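Local coordinates for protein putative aldehyde dehydrogenase (Burkholderia cenocepacia, PDB 4YWE) that probably oxidises aldehydes with NAD or NADP as the electron acceptor, and binds calcium and magnesium ions, at residues A[310-321]-A[369-377]. Residues are numbered along the deposited sequence; the frame is centred on the assembly and turned at random.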
ATOM      1  N   LEU A 310      -9.685  25.491  35.087  1.00 20.02           N
ATOM      2  CA  LEU A 310      -8.431  24.758  35.206  1.00 23.53           C
ATOM      3  C   LEU A 310      -7.844  24.961  36.599  1.00 24.99           C
ATOM      4  O   LEU A 310      -7.244  24.051  37.171  1.00 19.62           O
ATOM      5  CB  LEU A 310      -7.431  25.204  34.134  1.00 23.44           C
ATOM      6  CG  LEU A 310      -7.661  24.719  32.700  1.00 24.12           C
ATOM      7  CD1 LEU A 310      -6.727  25.438  31.737  1.00 25.35           C
ATOM      8  CD2 LEU A 310      -7.466  23.218  32.605  1.00 19.63           C
ATOM      9  N   ALA A 311      -8.030  26.162  37.140  1.00 20.45           N
ATOM     10  CA  ALA A 311      -7.538  26.490  38.474  1.00 21.12           C
ATOM     11  C   ALA A 311      -8.252  25.667  39.542  1.00 26.43           C
ATOM     12  O   ALA A 311      -7.613  25.089  40.421  1.00 28.02           O
ATOM     13  CB  ALA A 311      -7.704  27.976  38.750  1.00 21.54           C
ATOM     14  N   THR A 312      -9.577  25.621  39.460  1.00 21.97           N
ATOM     15  CA  THR A 312     -10.377  24.843  40.398  1.00 26.96           C
ATOM     16  C   THR A 312     -10.002  23.365  40.327  1.00 24.72           C
ATOM     17  O   THR A 312      -9.900  22.690  41.352  1.00 27.35           O
ATOM     18  CB  THR A 312     -11.886  25.004  40.122  1.00 24.54           C
ATOM     19  OG1 THR A 312     -12.248  26.386  40.221  1.00 23.71           O
ATOM     20  CG2 THR A 312     -12.704  24.199  41.121  1.00 26.22           C
ATOM     21  N   ALA A 313      -9.784  22.873  39.111  1.00 21.31           N
ATOM     22  CA  ALA A 313      -9.410  21.478  38.901  1.00 25.75           C
ATOM     23  C   ALA A 313      -8.041  21.168  39.502  1.00 28.11           C
ATOM     24  O   ALA A 313      -7.851  20.123  40.124  1.00 30.20           O
ATOM     25  CB  ALA A 313      -9.425  21.144  37.417  1.00 22.90           C
ATOM     26  N   PHE A 314      -7.090  22.080  39.318  1.00 27.23           N
ATOM     27  CA  PHE A 314      -5.736  21.879  39.825  1.00 24.48           C
ATOM     28  C   PHE A 314      -5.678  21.917  41.350  1.00 25.84           C
ATOM     29  O   PHE A 314      -4.863  21.225  41.958  1.00 20.88           O
ATOM     30  CB  PHE A 314      -4.786  22.925  39.237  1.00 22.67           C
ATOM     31  CG  PHE A 314      -4.052  22.453  38.013  1.00 21.85           C
ATOM     32  CD1 PHE A 314      -4.728  22.230  36.824  1.00 20.64           C
ATOM     33  CD2 PHE A 314      -2.685  22.231  38.051  1.00 21.89           C
ATOM     34  CE1 PHE A 314      -4.055  21.794  35.699  1.00 18.85           C
ATOM     35  CE2 PHE A 314      -2.005  21.797  36.928  1.00 17.54           C
ATOM     36  CZ  PHE A 314      -2.692  21.578  35.751  1.00 19.85           C
ATOM     37  N   ASN A 315      -6.543  22.719  41.965  1.00 24.19           N
ATOM     38  CA  ASN A 315      -6.600  22.804  43.423  1.00 24.94           C
ATOM     39  C   ASN A 315      -7.041  21.483  44.049  1.00 24.68           C
ATOM     40  O   ASN A 315      -6.722  21.197  45.203  1.00 25.49           O
ATOM     41  CB  ASN A 315      -7.547  23.924  43.864  1.00 30.06           C
ATOM     42  CG  ASN A 315      -6.957  25.305  43.659  1.00 34.66           C
ATOM     43  OD1 ASN A 315      -5.748  25.502  43.782  1.00 34.34           O
ATOM     44  ND2 ASN A 315      -7.812  26.273  43.349  1.00 37.31           N
ATOM     45  N   GLY A 316      -7.771  20.680  43.281  1.00 23.10           N
ATOM     46  CA  GLY A 316      -8.310  19.429  43.780  1.00 24.02           C
ATOM     47  C   GLY A 316      -7.425  18.225  43.536  1.00 27.37           C
ATOM     48  O   GLY A 316      -7.782  17.099  43.883  1.00 30.63           O
ATOM     49  N   LEU A 317      -6.264  18.464  42.938  1.00 26.54           N
ATOM     50  CA  LEU A 317      -5.323  17.390  42.648  1.00 24.35           C
ATOM     51  C   LEU A 317      -4.518  17.023  43.890  1.00 24.59           C
ATOM     52  O   LEU A 317      -4.002  17.896  44.586  1.00 24.17           O
ATOM     53  CB  LEU A 317      -4.388  17.795  41.508  1.00 22.29           C
ATOM     54  CG  LEU A 317      -5.068  18.021  40.157  1.00 22.34           C
ATOM     55  CD1 LEU A 317      -4.086  18.595  39.149  1.00 21.72           C
ATOM     56  CD2 LEU A 317      -5.674  16.725  39.641  1.00 22.13           C
ATOM     57  N   ARG A 318      -4.416  15.727  44.164  1.00 23.25           N
ATOM     58  CA  ARG A 318      -3.690  15.250  45.335  1.00 26.11           C
ATOM     59  C   ARG A 318      -2.482  14.408  44.931  1.00 27.47           C
ATOM     60  O   ARG A 318      -2.574  13.551  44.051  1.00 22.95           O
ATOM     61  CB  ARG A 318      -4.616  14.443  46.245  1.00 28.45           C
ATOM     62  N   VAL A 319      -1.352  14.662  45.583  1.00 30.50           N
ATOM     63  CA  VAL A 319      -0.120  13.937  45.303  1.00 31.39           C
ATOM     64  C   VAL A 319       0.301  13.122  46.518  1.00 33.09           C
ATOM     65  O   VAL A 319       0.388  13.645  47.628  1.00 35.46           O
ATOM     66  CB  VAL A 319       1.007  14.895  44.883  1.00 33.24           C
ATOM     67  CG1 VAL A 319       2.269  14.116  44.546  1.00 32.30           C
ATOM     68  CG2 VAL A 319       0.568  15.733  43.704  1.00 33.66           C
ATOM     69  N   GLY A 320       0.564  11.840  46.302  1.00 33.90           N
ATOM     70  CA  GLY A 320       0.993  10.964  47.375  1.00 31.99           C
ATOM     71  C   GLY A 320       1.804   9.791  46.867  1.00 29.69           C
ATOM     72  O   GLY A 320       2.172   9.753  45.692  1.00 27.63           O
ATOM     73  N   PRO A 321       2.099   8.831  47.756  1.00 30.03           N
ATOM     74  CA  PRO A 321       2.823   7.611  47.388  1.00 28.92           C
ATOM     75  C   PRO A 321       2.144   6.858  46.250  1.00 29.83           C
ATOM     76  O   PRO A 321       0.938   7.002  46.047  1.00 30.06           O
ATOM     77  CB  PRO A 321       2.798   6.786  48.678  1.00 30.91           C
ATOM     78  CG  PRO A 321       2.665   7.794  49.762  1.00 33.46           C
ATOM     79  CD  PRO A 321       1.799   8.880  49.197  1.00 33.00           C
ATOM     80  N   PHE A 369      10.208  12.378  46.534  1.00 28.66           N
ATOM     81  CA  PHE A 369      10.399  13.491  45.611  1.00 26.96           C
ATOM     82  C   PHE A 369       9.061  13.949  45.040  1.00 26.72           C
ATOM     83  O   PHE A 369       8.772  13.743  43.860  1.00 24.18           O
ATOM     84  CB  PHE A 369      11.353  13.088  44.484  1.00 26.31           C
ATOM     85  CG  PHE A 369      12.491  12.224  44.941  1.00 25.63           C
ATOM     86  CD1 PHE A 369      13.541  12.764  45.667  1.00 26.97           C
ATOM     87  CD2 PHE A 369      12.512  10.870  44.646  1.00 25.31           C
ATOM     88  CE1 PHE A 369      14.590  11.968  46.092  1.00 26.90           C
ATOM     89  CE2 PHE A 369      13.559  10.071  45.067  1.00 28.88           C
ATOM     90  CZ  PHE A 369      14.599  10.621  45.790  1.00 27.95           C
ATOM     91  N   TYR A 370       8.252  14.581  45.885  1.00 26.73           N
ATOM     92  CA  TYR A 370       6.897  14.959  45.502  1.00 24.77           C
ATOM     93  C   TYR A 370       6.817  16.385  44.969  1.00 26.83           C
ATOM     94  O   TYR A 370       7.445  17.302  45.501  1.00 28.48           O
ATOM     95  CB  TYR A 370       5.950  14.785  46.691  1.00 24.17           C
ATOM     96  CG  TYR A 370       5.821  13.347  47.137  1.00 26.29           C
ATOM     97  CD1 TYR A 370       4.935  12.483  46.509  1.00 23.85           C
ATOM     98  CD2 TYR A 370       6.595  12.849  48.176  1.00 30.78           C
ATOM     99  CE1 TYR A 370       4.818  11.166  46.906  1.00 26.38           C
ATOM    100  CE2 TYR A 370       6.484  11.530  48.583  1.00 32.54           C
ATOM    101  CZ  TYR A 370       5.593  10.695  47.943  1.00 30.94           C
ATOM    102  OH  TYR A 370       5.478   9.383  48.339  1.00 32.88           O
ATOM    103  N   GLN A 371       6.040  16.556  43.906  1.00 26.38           N
ATOM    104  CA  GLN A 371       5.827  17.861  43.298  1.00 27.08           C
ATOM    105  C   GLN A 371       4.378  17.997  42.846  1.00 26.83           C
ATOM    106  O   GLN A 371       3.923  17.269  41.962  1.00 26.65           O
ATOM    107  CB  GLN A 371       6.775  18.069  42.115  1.00 25.15           C
ATOM    108  CG  GLN A 371       6.466  19.303  41.283  1.00 25.93           C
ATOM    109  CD  GLN A 371       6.627  20.591  42.066  1.00 28.53           C
ATOM    110  OE1 GLN A 371       7.733  20.954  42.466  1.00 30.30           O
ATOM    111  NE2 GLN A 371       5.521  21.288  42.291  1.00 31.30           N
ATOM    112  N   ALA A 372       3.656  18.924  43.462  1.00 27.93           N
ATOM    113  CA  ALA A 372       2.258  19.153  43.125  1.00 27.31           C
ATOM    114  C   ALA A 372       2.132  19.771  41.739  1.00 22.79           C
ATOM    115  O   ALA A 372       2.951  20.606  41.355  1.00 23.34           O
ATOM    116  CB  ALA A 372       1.602  20.044  44.166  1.00 30.09           C
ATOM    117  N   PRO A 373       1.109  19.351  40.977  1.00 18.75           N
ATOM    118  CA  PRO A 373       0.841  19.940  39.662  1.00 21.27           C
ATOM    119  C   PRO A 373       0.599  21.439  39.760  1.00 25.04           C
ATOM    120  O   PRO A 373      -0.085  21.883  40.677  1.00 28.25           O
ATOM    121  CB  PRO A 373      -0.418  19.206  39.197  1.00 20.53           C
ATOM    122  CG  PRO A 373      -0.390  17.911  39.935  1.00 21.46           C
ATOM    123  CD  PRO A 373       0.185  18.247  41.279  1.00 20.33           C
ATOM    124  N   ALA A 374       1.162  22.204  38.831  1.00 25.59           N
ATOM    125  CA  ALA A 374       1.084  23.657  38.901  1.00 23.41           C
ATOM    126  C   ALA A 374       0.480  24.252  37.637  1.00 19.77           C
ATOM    127  O   ALA A 374       0.834  23.867  36.523  1.00 19.88           O
ATOM    128  CB  ALA A 374       2.465  24.244  39.151  1.00 22.99           C
ATOM    129  N   LEU A 375      -0.438  25.196  37.823  1.00 20.07           N
ATOM    130  CA  LEU A 375      -1.046  25.909  36.708  1.00 20.96           C
ATOM    131  C   LEU A 375      -0.615  27.369  36.709  1.00 23.11           C
ATOM    132  O   LEU A 375      -0.959  28.124  37.618  1.00 24.65           O
ATOM    133  CB  LEU A 375      -2.570  25.819  36.775  1.00 22.63           C
ATOM    134  CG  LEU A 375      -3.320  26.697  35.770  1.00 18.52           C
ATOM    135  CD1 LEU A 375      -3.094  26.211  34.343  1.00 17.75           C
ATOM    136  CD2 LEU A 375      -4.799  26.744  36.100  1.00 19.07           C
ATOM    137  N   LEU A 376       0.139  27.763  35.688  1.00 23.31           N
ATOM    138  CA  LEU A 376       0.585  29.145  35.563  1.00 18.51           C
ATOM    139  C   LEU A 376      -0.099  29.825  34.382  1.00 18.41           C
ATOM    140  O   LEU A 376      -0.366  29.193  33.359  1.00 21.71           O
ATOM    141  CB  LEU A 376       2.107  29.217  35.413  1.00 22.87           C
ATOM    142  CG  LEU A 376       2.921  28.899  36.673  1.00 26.79           C
ATOM    143  CD1 LEU A 376       3.119  27.397  36.851  1.00 29.13           C
ATOM    144  CD2 LEU A 376       4.257  29.622  36.651  1.00 26.77           C
ATOM    145  N   ARG A 377      -0.376  31.115  34.532  1.00 19.02           N
ATOM    146  CA  ARG A 377      -1.138  31.855  33.534  1.00 19.11           C
ATOM    147  C   ARG A 377      -0.362  33.047  32.990  1.00 22.28           C
ATOM    148  O   ARG A 377       0.636  33.468  33.576  1.00 21.03           O
ATOM    149  CB  ARG A 377      -2.462  32.334  34.130  1.00 22.99           C
ATOM    150  CG  ARG A 377      -2.298  33.175  35.387  1.00 26.38           C
ATOM    151  CD  ARG A 377      -3.590  33.887  35.741  1.00 26.39           C
ATOM    152  NE  ARG A 377      -4.029  34.759  34.657  1.00 27.52           N
ATOM    153  CZ  ARG A 377      -5.291  35.120  34.456  1.00 29.03           C
ATOM    154  NH1 ARG A 377      -6.245  34.680  35.265  1.00 31.52           N
ATOM    155  NH2 ARG A 377      -5.600  35.916  33.443  1.00 27.73           N
TER
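Phe314 lies with one face under Leu375, whose CB sits 3.9 Å from the ring centroid and only 14° off the normal, a CH-pi contact in which the two side chains cross at about a right angle. The opposite face of the ring takes Leu317 CD1, also offset toward the rim, while the backbone between Pro373 and Ala374 meets the edge. Leu375 holds its CG trans to the amide nitrogen (chi1 172°), which carries CD2 on to the helix itself, 3.4 Å from Ala311 N and 3.6 Å from Leu310 CB. Pro373 fills the next place along: its CB touches Leu317 CD1 at 3.7 Å, and its CD meets Val319 CG2 at 3.5 Å. The two methyls of Val319 divide the work, CG1 reaching the edge of the Tyr370 ring at CD1. Farther along that edge, Gly320 O lies near the ring plane, 3.2 Å from Tyr370 CE1. Pro321 packs crosswise at the phenol end, where the hydroxyl is hydrogen-bonded to Ser35 O. No hydrogen bond joins the two segments; strand 354-360 lies between strands 318-319 and 374-376 in the sheet, and helix 271-283 adds Ile282 against Phe314. Residues 310-315 run nearly antiparallel to strand 374-376 (160°), so the Phe314-Leu375 half is helix-on-sheet packing; in the Val319-Tyr370 half, edge strand 318-319 and its following loop meet the lead-in to strand 374-376, at the margin of the mixed sheet of what is probably the aldehyde dehydrogenase catalytic domain.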